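Local coordinates for putative peptide ABC-transport system periplasmic peptide-binding protein (Campylobacter jejuni, PDB 4OEV), which binds nickel(II) outside the cytoplasmic membrane as the extracytoplasmic solute-binding component of an ABC-type importer, at residues L37-E42 with K47-K52; L61-F66 with P127-A132; F372-S375 with S379-I382. All blocks are in the same frame, centred on the assembly; numbering follows the deposited sequence.

In the fold
Contact 1 comes first along the chain: residues 37-42 and 47-52 close the short hairpin of strands 38-40 and 46-48, and its second segment runs on into strand 51-56, an outermost strand of a four-stranded antiparallel sheet. Contact 2 follows, closing a loop of 60 residues between strand 62-67 of that sheet and the helix 129-132. The two touch, with Thr38 OG1 close to Leu130 O and Ala51 packed on Ile65, so hairpin, sheet and helix pack together. Contact 3, a tight loop entering strand 379-384, lies about 35 Å from both, centre to centre, across the chain's centre, beside the oxalate. All three loops follow in series, neither nesting nor crossing.

Contact 1 of 3, residues L37-E42 with K47-K52; sequences LTRFDE and KPDLAK
Leu37 presents its carbonyl oxygen to two backbone amides of segment 47-52: Asp49 N at 2.9 Å, from above the carbonyl plane, and Ala51 N at 3.1 Å, in that plane on a lone pair. Its side chain lies against the small methyl of Ala51, and CD2 touches Leu50 CB, the two leucine side chains crossing at about a right angle; Ile65 and Leu67 of strand 62-67 extend this patch. Thr38 forms a non-hydrogen-bonded antiparallel pair with Pro48, its CA-H making a long, bent contact with Lys47 O, while its hydroxyl is bonded to Leu130 O. Water 1 joins Thr38 O to Asp49 OD2, and Tyr183 holds OD1 of the same aspartate.

Arg39 and Lys47 are the hydrogen-bonded pair, at 2.9 Å (Arg39 N to Lys47 O) and 2.8 Å (Lys47 N to Arg39 O). With chi1 at 70°, CG sits between backbone N and carbonyl carbon, and the extended chain rises beside the hairpin. Arg39 NE donates to Pro48 O at 2.9 Å, bent at 139°, and one guanidinium face rests on Lys47 CB. Water 2 links NH1 to the same proline oxygen. Asp41 OD1 accepts from Asn43 N and Ser45 N, while Asp41 OD2 lies alongside the lysine chain, 4.2 Å from Lys47 NZ, beyond a salt bridge. The arginine is thus held at NE and NH1 by neutral partners, and the Asp41-Lys47 attraction is probably diffuse.

Contact 2 of 3, residues L61-F66 with P127-A132; sequences LVYDIF and PAFLDA
The four-stranded antiparallel sheet that includes strand 62-67 carries the short helix 129-132 on one face, and Tyr63 and Phe129 meet where the two pack together. Their rings make a T-shaped (edge-to-face) pair, with planes at 89° and centroids 4.9 Å apart. Phe129 supplies the edge: its CD2 stands over the centre of one face of Tyr63, 3.5 Å from Tyr63 CE1. The hydrogen on CD2 therefore points at the pi cloud of the tyrosine. Phe129 CG is anti to the backbone N (chi1 -166°), which carries the ring from the helix toward the strand, and the CB of Phe129 lies beside the hydroxyl end, 3.7 Å from Tyr63 OH.

Leu130, one residue on, approaches the rim of the tyrosine near the ring plane, with CG 4.0 Å from Tyr63 CE1. Phenylalanine over the face and leucine at the edge suit a tyrosine whose ring is buried while its hydroxyl still needs a polar partner. Water 3 provides it. Lying in the ring plane, this water is 2.6 Å from Tyr63 OH and donates to Pro127 O over a distance so short that it is probably imprecise; a weak bond from Leu130 N also reaches it. The phenol is thereby joined through the water to the backbone of Pro127 and, weakly, of Leu130.

Neighbours widen the apolar layer: Ile120 of strand 117-122 lies against Phe129, Ile56 of strand 51-56 against Tyr63, and Trp54 against Leu130. Successive side chains of strand 62-67 alternate between the faces, Tyr63 and Ile65 toward the helix, whereas Asp64 contacts Lys119 and is hydrogen-bonded through OD1 to His117 NE2. The arrangement is that of a short helix packed on one face of an antiparallel sheet.

Contact 3 of 3, residues F372-S375 with S379-I382; sequences FDYS and SFLI. With OXL (oxalate ion), chain D.
Phe380 and Tyr374 lie ring on ring in an offset (parallel-displaced) stack, with centroids 4.3 Å apart and planes inclined by only 21°. Phe380 CZ lies over the centre of the tyrosine ring, whereas Tyr374 CG falls nearer the rim of Phe380; the closest approach is 3.4 Å, between Tyr374 CD2 and Phe380 CE1. The displacement also brings the tyrosine methylene over its partner: Tyr374 CB stands 4.0 Å from the centroid of the Phe380 ring, almost on the normal, in a CH-pi contact.

The torsions explain this meeting. At chi1 -179° the Phe380 ring trails away from its own backbone N and reaches out from strand 379-384 to the loop. In Tyr374, CG is instead anti to the carbonyl carbon, laying that ring across the phenylalanine and bringing the hydroxyl to Gly370 N, its hydrogen-bonding partner. Phe372 completes the aromatic cluster differently: its CZ meets the edge of Phe380, 3.6 Å from Phe380 CE1, with the two planes at 66°, while one of its faces receives Tyr374 CE2.

Within the loop, Asp373 OD1 accepts from Ser375 N at 3.0 Å in an Asx turn, and from Ser375 OG as well, so a short polar side chain shapes the backbone that presents Tyr374.

Oxalate O1 lies at the edge of Phe380, 3.6 Å from Phe380 CE2, and Ile382 CG1 is similarly close. These groups offer the oxalate, probably doubly charged here, apolar walls; Arg344 supplies a hydrogen bond, and His26, His480 and His481 bind the nickel. Stacking thus probably steadies the Phe380 wall of the metal-oxalate pocket.

Contact 1 of 3, residues L37-E42 with K47-K52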
loop_
_atom_site.group_PDB
_atom_site.type_symbol
_atom_site.label_atom_id
_atom_site.label_comp_id
_atom_site.label_asym_id
_atom_site.label_seq_id
_atom_site.Cartn_x
_atom_site.Cartn_y
_atom_site.Cartn_z
ATOM N N LEU A 37 10.777 -9.222 -13.037
ATOM C CA LEU A 37 11.008 -10.612 -13.382
ATOM C C LEU A 37 9.737 -11.421 -13.306
ATOM O O LEU A 37 9.574 -12.395 -14.050
ATOM C CB LEU A 37 12.065 -11.234 -12.462
ATOM C CG LEU A 37 13.412 -10.542 -12.523
ATOM C CD1 LEU A 37 14.448 -11.271 -11.632
ATOM C CD2 LEU A 37 13.873 -10.476 -14.004
ATOM N N THR A 38 8.861 -11.049 -12.372
ATOM C CA THR A 38 7.603 -11.738 -12.216
ATOM C C THR A 38 6.440 -10.753 -12.303
ATOM O O THR A 38 6.627 -9.532 -12.255
ATOM C CB THR A 38 7.536 -12.499 -10.879
ATOM O OG1 THR A 38 7.633 -11.582 -9.795
ATOM C CG2 THR A 38 8.692 -13.506 -10.740
ATOM N N ARG A 39 5.238 -11.294 -12.426
ATOM C CA ARG A 39 4.019 -10.459 -12.496
ATOM C C ARG A 39 2.853 -11.269 -11.928
ATOM O O ARG A 39 3.036 -12.441 -11.589
ATOM C CB ARG A 39 3.746 -10.032 -13.940
ATOM C CG ARG A 39 3.292 -11.206 -14.813
ATOM C CD ARG A 39 3.146 -10.830 -16.259
ATOM N NE ARG A 39 3.079 -12.054 -17.048
ATOM C CZ ARG A 39 1.961 -12.733 -17.323
ATOM N NH1 ARG A 39 2.043 -13.854 -18.044
ATOM N NH2 ARG A 39 0.762 -12.288 -16.923
ATOM N N PHE A 40 1.674 -10.658 -11.789
ATOM C CA PHE A 40 0.501 -11.361 -11.281
ATOM C C PHE A 40 -0.676 -11.211 -12.236
ATOM O O PHE A 40 -0.865 -10.121 -12.780
ATOM C CB PHE A 40 0.108 -10.830 -9.892
ATOM C CG PHE A 40 1.268 -10.752 -8.953
ATOM C CD1 PHE A 40 1.667 -11.878 -8.251
ATOM C CD2 PHE A 40 1.977 -9.563 -8.798
ATOM C CE1 PHE A 40 2.781 -11.838 -7.397
ATOM C CE2 PHE A 40 3.081 -9.513 -7.948
ATOM C CZ PHE A 40 3.484 -10.654 -7.252
ATOM N N ASP A 41 -1.486 -12.269 -12.390
ATOM C CA ASP A 41 -2.632 -12.219 -13.313
ATOM C C ASP A 41 -3.907 -11.845 -12.565
ATOM O O ASP A 41 -3.829 -11.390 -11.420
ATOM C CB ASP A 41 -2.788 -13.543 -14.089
ATOM C CG ASP A 41 -3.127 -14.752 -13.199
ATOM O OD1 ASP A 41 -3.492 -14.571 -12.017
ATOM O OD2 ASP A 41 -3.005 -15.902 -13.696
ATOM N N GLU A 42 -5.073 -12.015 -13.197
ATOM C CA GLU A 42 -6.316 -11.530 -12.588
ATOM C C GLU A 42 -6.660 -12.284 -11.317
ATOM O O GLU A 42 -7.469 -11.823 -10.514
ATOM C CB GLU A 42 -7.483 -11.638 -13.561
ATOM C CG GLU A 42 -7.608 -13.017 -14.137
ATOM C CD GLU A 42 -7.110 -13.062 -15.556
ATOM O OE1 GLU A 42 -5.939 -12.702 -15.758
ATOM O OE2 GLU A 42 -7.873 -13.453 -16.465
ATOM N N LYS A 47 3.252 -15.170 -12.173
ATOM C CA LYS A 47 3.529 -15.606 -13.546
ATOM C C LYS A 47 4.849 -15.042 -14.000
ATOM O O LYS A 47 5.259 -13.982 -13.537
ATOM C CB LYS A 47 2.450 -15.151 -14.535
ATOM C CG LYS A 47 1.071 -15.726 -14.305
ATOM C CD LYS A 47 1.020 -17.228 -14.524
ATOM C CE LYS A 47 -0.428 -17.716 -14.458
ATOM N NZ LYS A 47 -0.537 -19.200 -14.558
ATOM N N PRO A 48 5.499 -15.723 -14.969
ATOM C CA PRO A 48 6.758 -15.204 -15.518
ATOM C C PRO A 48 6.552 -13.863 -16.201
ATOM O O PRO A 48 5.487 -13.633 -16.815
ATOM C CB PRO A 48 7.182 -16.275 -16.528
ATOM C CG PRO A 48 6.425 -17.484 -16.150
ATOM C CD PRO A 48 5.165 -17.060 -15.472
ATOM N N ASP A 49 7.538 -12.978 -16.097
ATOM C CA ASP A 49 7.465 -11.739 -16.851
ATOM C C ASP A 49 8.793 -11.529 -17.555
ATOM O O ASP A 49 9.010 -12.117 -18.599
ATOM C CB ASP A 49 7.100 -10.523 -15.969
ATOM C CG ASP A 49 6.738 -9.311 -16.823
ATOM O OD1 ASP A 49 7.013 -9.416 -18.061
ATOM O OD2 ASP A 49 6.227 -8.287 -16.307
ATOM N N LEU A 50 9.712 -10.751 -16.997
ATOM C CA LEU A 50 11.019 -10.641 -17.662
ATOM C C LEU A 50 11.778 -11.936 -17.511
ATOM O O LEU A 50 12.638 -12.279 -18.359
ATOM C CB LEU A 50 11.843 -9.485 -17.107
ATOM C CG LEU A 50 11.400 -8.073 -17.497
ATOM C CD1 LEU A 50 12.286 -7.037 -16.771
ATOM C CD2 LEU A 50 11.425 -7.864 -19.016
ATOM N N ALA A 51 11.465 -12.689 -16.466
ATOM C CA ALA A 51 12.096 -13.999 -16.285
ATOM C C ALA A 51 11.203 -15.103 -16.866
ATOM O O ALA A 51 10.002 -15.114 -16.587
ATOM C CB ALA A 51 12.395 -14.259 -14.821
ATOM N N LYS A 52 11.775 -16.003 -17.691
ATOM C CA LYS A 52 11.024 -17.130 -18.262
ATOM C C LYS A 52 10.694 -18.240 -17.247
ATOM O O LYS A 52 9.612 -18.832 -17.293
ATOM C CB LYS A 52 11.826 -17.797 -19.441
ATOM C CG LYS A 52 12.130 -16.911 -20.652
ATOM C CD LYS A 52 12.927 -17.644 -21.785
ATOM C CE LYS A 52 12.767 -16.898 -23.153
ATOM N NZ LYS A 52 13.254 -17.593 -24.392
HETATM O O HOH W 1 6.475 -6.869 -13.877
HETATM O O HOH W 2 4.382 -14.550 -19.587
#

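Contact 2 of 3, residues L61-F66 with P127-A132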
loop_
_atom_site.group_PDB
_atom_site.type_symbol
_atom_site.label_atom_id
_atom_site.label_comp_id
_atom_site.label_asym_id
_atom_site.label_seq_id
_atom_site.Cartn_x
_atom_site.Cartn_y
_atom_site.Cartn_z
ATOM N N LEU A 61 17.607 -21.340 -0.069
ATOM C CA LEU A 61 18.655 -20.316 -0.050
ATOM C C LEU A 61 19.136 -19.870 -1.437
ATOM O O LEU A 61 19.738 -18.791 -1.556
ATOM C CB LEU A 61 19.885 -20.791 0.758
ATOM C CG LEU A 61 19.705 -20.997 2.257
ATOM C CD1 LEU A 61 21.033 -21.238 2.956
ATOM C CD2 LEU A 61 18.982 -19.806 2.841
ATOM N N VAL A 62 18.869 -20.671 -2.462
ATOM C CA VAL A 62 19.436 -20.417 -3.796
ATOM C C VAL A 62 18.396 -20.347 -4.917
ATOM O O VAL A 62 17.588 -21.270 -5.094
ATOM C CB VAL A 62 20.483 -21.483 -4.159
ATOM C CG1 VAL A 62 20.907 -21.340 -5.600
ATOM C CG2 VAL A 62 21.696 -21.347 -3.249
ATOM N N TYR A 63 18.450 -19.254 -5.675
ATOM C CA TYR A 63 17.490 -18.983 -6.766
ATOM C C TYR A 63 18.198 -18.971 -8.081
ATOM O O TYR A 63 19.012 -18.081 -8.331
ATOM C CB TYR A 63 16.794 -17.620 -6.588
ATOM C CG TYR A 63 15.758 -17.585 -5.491
ATOM C CD1 TYR A 63 14.420 -17.364 -5.782
ATOM C CD2 TYR A 63 16.113 -17.786 -4.170
ATOM C CE1 TYR A 63 13.459 -17.329 -4.781
ATOM C CE2 TYR A 63 15.172 -17.777 -3.173
ATOM C CZ TYR A 63 13.846 -17.538 -3.482
ATOM O OH TYR A 63 12.922 -17.557 -2.475
ATOM N N ASP A 64 17.841 -19.914 -8.952
ATOM C CA ASP A 64 18.349 -19.897 -10.312
ATOM C C ASP A 64 17.273 -19.308 -11.199
ATOM O O ASP A 64 16.189 -19.886 -11.301
ATOM C CB ASP A 64 18.719 -21.299 -10.804
ATOM C CG ASP A 64 20.046 -21.794 -10.239
ATOM O OD1 ASP A 64 21.105 -21.340 -10.721
ATOM O OD2 ASP A 64 20.013 -22.656 -9.338
ATOM N N ILE A 65 17.540 -18.143 -11.785
ATOM C CA ILE A 65 16.514 -17.462 -12.586
ATOM C C ILE A 65 16.924 -17.366 -14.066
ATOM O O ILE A 65 18.033 -16.919 -14.366
ATOM C CB ILE A 65 16.212 -16.076 -12.057
ATOM C CG1 ILE A 65 15.810 -16.176 -10.592
ATOM C CG2 ILE A 65 15.104 -15.419 -12.887
ATOM C CD1 ILE A 65 15.238 -14.901 -10.047
ATOM N N PHE A 66 16.020 -17.783 -14.959
ATOM C CA PHE A 66 16.253 -17.810 -16.418
ATOM C C PHE A 66 15.407 -16.742 -17.146
ATOM O O PHE A 66 14.172 -16.687 -17.008
ATOM C CB PHE A 66 15.965 -19.220 -16.935
ATOM C CG PHE A 66 16.762 -20.280 -16.219
ATOM C CD1 PHE A 66 18.066 -20.572 -16.601
ATOM C CD2 PHE A 66 16.214 -20.967 -15.156
ATOM C CE1 PHE A 66 18.811 -21.526 -15.909
ATOM C CE2 PHE A 66 16.927 -21.906 -14.462
ATOM C CZ PHE A 66 18.241 -22.201 -14.840
ATOM N N PRO A 127 10.957 -16.460 1.462
ATOM C CA PRO A 127 9.985 -16.974 0.491
ATOM C C PRO A 127 9.293 -15.841 -0.273
ATOM O O PRO A 127 8.925 -16.030 -1.436
ATOM C CB PRO A 127 8.955 -17.700 1.361
ATOM C CG PRO A 127 9.571 -17.870 2.694
ATOM C CD PRO A 127 10.639 -16.865 2.843
ATOM N N ALA A 128 9.184 -14.667 0.341
ATOM C CA ALA A 128 8.533 -13.537 -0.318
ATOM C C ALA A 128 9.331 -13.027 -1.526
ATOM O O ALA A 128 8.880 -12.133 -2.238
ATOM C CB ALA A 128 8.303 -12.411 0.666
ATOM N N PHE A 129 10.510 -13.605 -1.777
ATOM C CA PHE A 129 11.411 -13.055 -2.775
ATOM C C PHE A 129 10.819 -12.981 -4.200
ATOM O O PHE A 129 11.097 -12.035 -4.935
ATOM C CB PHE A 129 12.717 -13.919 -2.844
ATOM C CG PHE A 129 13.840 -13.274 -3.589
ATOM C CD1 PHE A 129 14.086 -11.915 -3.462
ATOM C CD2 PHE A 129 14.739 -14.065 -4.373
ATOM C CE1 PHE A 129 15.129 -11.305 -4.138
ATOM C CE2 PHE A 129 15.789 -13.469 -5.039
ATOM C CZ PHE A 129 16.010 -12.099 -4.932
ATOM N N LEU A 130 10.087 -14.014 -4.614
ATOM C CA LEU A 130 9.524 -14.027 -5.966
ATOM C C LEU A 130 8.479 -12.916 -6.097
ATOM O O LEU A 130 8.415 -12.252 -7.131
ATOM C CB LEU A 130 8.904 -15.381 -6.277
ATOM C CG LEU A 130 9.971 -16.449 -6.550
ATOM C CD1 LEU A 130 9.316 -17.819 -6.660
ATOM C CD2 LEU A 130 10.742 -16.111 -7.819
ATOM N N ASP A 131 7.682 -12.706 -5.046
ATOM C CA ASP A 131 6.733 -11.585 -5.060
ATOM C C ASP A 131 7.529 -10.305 -5.153
ATOM O O ASP A 131 7.150 -9.401 -5.885
ATOM C CB ASP A 131 5.833 -11.540 -3.797
ATOM C CG ASP A 131 4.641 -12.454 -3.909
ATOM O OD1 ASP A 131 4.644 -13.315 -4.846
ATOM O OD2 ASP A 131 3.681 -12.263 -3.124
ATOM N N ALA A 132 8.639 -10.246 -4.416
ATOM C CA ALA A 132 9.481 -9.044 -4.366
ATOM C C ALA A 132 10.085 -8.726 -5.721
ATOM O O ALA A 132 10.324 -7.554 -6.044
ATOM C CB ALA A 132 10.590 -9.211 -3.324
HETATM O O HOH W 3 10.429 -17.050 -3.103
#

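Contact 3 of 3, residues F372-S375 with S379-I382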
loop_
_atom_site.group_PDB
_atom_site.type_symbol
_atom_site.label_atom_id
_atom_site.label_comp_id
_atom_site.label_asym_id
_atom_site.label_seq_id
_atom_site.Cartn_x
_atom_site.Cartn_y
_atom_site.Cartn_z
ATOM N N PHE A 372 1.205 17.676 6.086
ATOM C CA PHE A 372 1.678 17.565 7.471
ATOM C C PHE A 372 2.327 16.205 7.650
ATOM O O PHE A 372 2.119 15.280 6.856
ATOM C CB PHE A 372 0.529 17.777 8.509
ATOM C CG PHE A 372 -0.592 16.769 8.407
ATOM C CD1 PHE A 372 -1.611 16.926 7.471
ATOM C CD2 PHE A 372 -0.630 15.657 9.239
ATOM C CE1 PHE A 372 -2.650 15.990 7.363
ATOM C CE2 PHE A 372 -1.667 14.707 9.134
ATOM C CZ PHE A 372 -2.677 14.878 8.190
ATOM N N ASP A 373 3.122 16.090 8.705
ATOM C CA ASP A 373 3.888 14.874 8.986
ATOM C C ASP A 373 3.030 13.912 9.797
ATOM O O ASP A 373 2.706 14.181 10.964
ATOM C CB ASP A 373 5.180 15.247 9.736
ATOM C CG ASP A 373 6.108 14.074 9.946
ATOM O OD1 ASP A 373 5.658 12.940 9.964
ATOM O OD2 ASP A 373 7.295 14.289 10.164
ATOM N N TYR A 374 2.672 12.793 9.180
ATOM C CA TYR A 374 1.753 11.850 9.784
ATOM C C TYR A 374 2.305 11.182 11.049
ATOM O O TYR A 374 1.540 10.609 11.811
ATOM C CB TYR A 374 1.357 10.759 8.793
ATOM C CG TYR A 374 0.787 11.244 7.461
ATOM C CD1 TYR A 374 0.866 10.432 6.320
ATOM C CD2 TYR A 374 0.199 12.501 7.337
ATOM C CE1 TYR A 374 0.376 10.872 5.089
ATOM C CE2 TYR A 374 -0.282 12.944 6.136
ATOM C CZ TYR A 374 -0.210 12.120 5.001
ATOM O OH TYR A 374 -0.715 12.576 3.776
ATOM N N SER A 375 3.624 11.203 11.232
ATOM C CA SER A 375 4.251 10.545 12.364
ATOM C C SER A 375 4.387 11.530 13.533
ATOM O O SER A 375 4.959 11.167 14.564
ATOM C CB SER A 375 5.657 9.985 11.997
ATOM O OG SER A 375 6.586 11.045 11.863
ATOM N N SER A 379 -2.817 11.060 16.755
ATOM C CA SER A 379 -3.390 9.907 16.105
ATOM C C SER A 379 -3.792 10.306 14.683
ATOM O O SER A 379 -3.915 11.513 14.361
ATOM C CB SER A 379 -4.574 9.355 16.901
ATOM O OG SER A 379 -5.681 10.255 16.938
ATOM N N PHE A 380 -3.964 9.311 13.841
ATOM C CA PHE A 380 -4.061 9.538 12.398
ATOM C C PHE A 380 -4.958 8.471 11.777
ATOM O O PHE A 380 -4.810 7.294 12.104
ATOM C CB PHE A 380 -2.626 9.494 11.762
ATOM C CG PHE A 380 -2.604 9.737 10.278
ATOM C CD1 PHE A 380 -2.781 11.017 9.769
ATOM C CD2 PHE A 380 -2.383 8.677 9.395
ATOM C CE1 PHE A 380 -2.745 11.236 8.388
ATOM C CE2 PHE A 380 -2.340 8.895 8.002
ATOM C CZ PHE A 380 -2.544 10.163 7.506
ATOM N N LEU A 381 -5.898 8.881 10.909
ATOM C CA LEU A 381 -6.799 7.947 10.249
ATOM C C LEU A 381 -5.996 7.343 9.082
ATOM O O LEU A 381 -5.983 7.922 8.007
ATOM C CB LEU A 381 -8.066 8.659 9.731
ATOM C CG LEU A 381 -9.333 7.783 9.741
ATOM C CD1 LEU A 381 -9.135 6.513 8.950
ATOM C CD2 LEU A 381 -9.700 7.399 11.157
ATOM N N ILE A 382 -5.353 6.215 9.350
ATOM C CA ILE A 382 -4.295 5.598 8.508
ATOM C C ILE A 382 -4.859 4.452 7.661
ATOM O O ILE A 382 -5.992 4.021 7.890
ATOM C CB ILE A 382 -3.165 5.056 9.437
ATOM C CG1 ILE A 382 -1.822 4.835 8.671
ATOM C CG2 ILE A 382 -3.617 3.664 10.022
ATOM C CD1 ILE A 382 -0.644 4.682 9.629
HETATM C C1 OXL D . -2.137 6.084 4.521
HETATM C C2 OXL D . -0.647 5.764 4.486
HETATM O O1 OXL D . -2.811 6.289 5.617
HETATM O O2 OXL D . 0.037 6.229 5.415
HETATM O O3 OXL D . -2.687 6.187 3.406
HETATM O O4 OXL D . -0.088 5.188 3.479
#